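Local coordinates for Lin0012 protein (Listeria innocua, PDB 3K17), which is a GHMP-family kinase that probably uses ATP to phosphorylate phosphomevalonate in the mevalonate route to isopentenyl diphosphate, at the interface of chains A and B. Residues are numbered along the deposited sequence; one frame, centred on the assembly and turned at random. Chains: chain A/B, Lin0012 protein.

The interface of chains A and B. Residues chain A 80, 83-84, 150, 154-155, 187; chain B 184-185, 188-189.
Three torsions, two of A:Glu80 and one of B:Tyr189, set up this corner of a two-fold symmetric interface that may not be the biological one. A:Glu80 has CG anti to its backbone N and then bends at chi2 (77°), which lays the carboxylate across the last turn of helix 180-187 of chain B. B:Tyr189 takes the crowded position, CG between backbone N and carbonyl carbon (chi1 69°), and its ring swings back against helix 76-91 of chain A. There the CB of A:Asn83 sits over the middle of one ring face, 3.5 Å from the centroid, a CH-pi contact. The A:Asn83 side chain runs alongside the ring, pointing the same way, with its amide turned 28° from the ring plane. At the ring root, B:Tyr189 CB packs 3.9 Å from A:Ile84 CA.

The carboxylate oxygen OE2 of A:Glu80 comes 2.6 Å from the backbone carbonyl O of B:His185. Both are acceptors unless the acid carries a proton, so the pair is either a clash or a hint that A:Glu80 is protonated; the structure alone does not show which. The same OE2 reaches the edge of the tyrosine ring in its plane, while OE1 lies 3.5 Å from B:His185 CB. The B:Ala188 methyl faces A:Glu80 OE2 and A:Val154 CG2, neighbours on one side of it. The CB of A:Val154 lies 3.6 Å from the carbonyl O of B:Lys184.

B:His185 keeps CG anti to its carbonyl carbon, so the imidazole starts beside the carboxylate, the planes oblique, and sends NE2 towards the end of helix 141-156. NE2 and water 1 share a nearly straight hydrogen bond (2.8 Å), NE2 donating if it carries the hydrogen, and the water lies 2.6 Å from the carbonyl O of A:Val155.

In the fold, helix 180-187 and the residues just after it in chain B pack against helices 76-91 and 141-156 of chain A, and the two-fold repeats the patch with the chains exchanged.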
# COMPACT_ATOMS: atom_id res chain seq x y z
N GLU A 80 -15.74 1.88 20.22
CA GLU A 80 -16.48 0.63 20.06
C GLU A 80 -17.71 0.60 20.97
O GLU A 80 -18.77 0.15 20.56
CB GLU A 80 -15.57 -0.56 20.37
CG GLU A 80 -16.22 -1.91 20.18
CD GLU A 80 -16.32 -2.31 18.72
OE1 GLU A 80 -15.78 -1.59 17.86
OE2 GLU A 80 -16.93 -3.36 18.42
N ASN A 83 -20.29 2.78 19.45
CA ASN A 83 -20.87 2.15 18.26
C ASN A 83 -21.86 1.05 18.62
O ASN A 83 -22.96 0.98 18.06
CB ASN A 83 -19.75 1.61 17.36
CG ASN A 83 -18.95 2.74 16.68
OD1 ASN A 83 -17.75 2.60 16.41
ND2 ASN A 83 -19.63 3.84 16.41
N ILE A 84 -21.49 0.18 19.55
CA ILE A 84 -22.39 -0.89 19.94
C ILE A 84 -23.61 -0.33 20.67
O ILE A 84 -24.72 -0.82 20.50
CB ILE A 84 -21.68 -1.93 20.83
CG1 ILE A 84 -22.54 -3.18 20.96
CG2 ILE A 84 -21.39 -1.33 22.20
CD1 ILE A 84 -21.88 -4.30 21.74
N LEU A 150 -19.26 -7.44 25.05
CA LEU A 150 -19.09 -7.67 23.62
C LEU A 150 -18.12 -6.63 23.07
O LEU A 150 -17.22 -6.94 22.31
CB LEU A 150 -20.42 -7.54 22.87
CG LEU A 150 -21.44 -8.67 23.02
CD1 LEU A 150 -22.70 -8.34 22.23
CD2 LEU A 150 -20.83 -9.97 22.51
N VAL A 154 -14.13 -7.83 21.60
CA VAL A 154 -13.65 -7.75 20.22
C VAL A 154 -12.49 -6.75 20.09
O VAL A 154 -11.66 -6.87 19.20
CB VAL A 154 -14.78 -7.40 19.21
CG1 VAL A 154 -15.87 -8.49 19.27
CG2 VAL A 154 -15.36 -6.03 19.50
N VAL A 155 -12.42 -5.75 20.98
CA VAL A 155 -11.31 -4.80 20.89
C VAL A 155 -10.05 -5.40 21.52
O VAL A 155 -8.97 -5.38 20.93
CB VAL A 155 -11.63 -3.47 21.60
CG1 VAL A 155 -10.39 -2.57 21.59
CG2 VAL A 155 -12.78 -2.77 20.88
N LEU A 187 -21.26 -14.17 16.81
CA LEU A 187 -21.01 -12.80 16.40
C LEU A 187 -21.17 -12.67 14.88
O LEU A 187 -21.55 -11.62 14.38
CB LEU A 187 -19.59 -12.37 16.77
CG LEU A 187 -19.34 -11.94 18.21
CD1 LEU A 187 -17.89 -11.48 18.35
CD2 LEU A 187 -20.27 -10.81 18.57
N LYS B 184 -13.24 -7.41 12.72
CA LYS B 184 -13.55 -7.91 14.07
C LYS B 184 -14.32 -6.91 14.92
O LYS B 184 -15.28 -7.29 15.60
CB LYS B 184 -12.27 -8.30 14.79
CG LYS B 184 -11.58 -9.51 14.18
CD LYS B 184 -10.22 -9.74 14.82
CE LYS B 184 -9.45 -10.84 14.13
NZ LYS B 184 -8.09 -10.99 14.73
N HIS B 185 -13.91 -5.65 14.89
CA HIS B 185 -14.59 -4.62 15.66
C HIS B 185 -16.04 -4.51 15.20
O HIS B 185 -16.96 -4.42 16.02
CB HIS B 185 -13.91 -3.26 15.48
CG HIS B 185 -12.54 -3.18 16.08
ND1 HIS B 185 -11.69 -2.12 15.86
CD2 HIS B 185 -11.87 -4.04 16.88
CE1 HIS B 185 -10.56 -2.32 16.50
NE2 HIS B 185 -10.64 -3.48 17.13
N ALA B 188 -19.35 -6.80 16.12
CA ALA B 188 -20.20 -6.53 17.27
C ALA B 188 -21.33 -5.52 17.05
O ALA B 188 -22.29 -5.50 17.82
CB ALA B 188 -19.34 -6.07 18.44
N TYR B 189 -21.23 -4.70 16.01
CA TYR B 189 -22.26 -3.69 15.81
C TYR B 189 -22.79 -3.48 14.40
O TYR B 189 -23.61 -2.59 14.18
CB TYR B 189 -21.80 -2.36 16.40
CG TYR B 189 -20.65 -1.68 15.66
CD1 TYR B 189 -20.89 -0.73 14.66
CD2 TYR B 189 -19.32 -1.96 16.00
CE1 TYR B 189 -19.84 -0.07 14.02
CE2 TYR B 189 -18.26 -1.30 15.37
CZ TYR B 189 -18.53 -0.36 14.38
OH TYR B 189 -17.49 0.31 13.78
O HOH W 1 -8.47 -4.56 18.49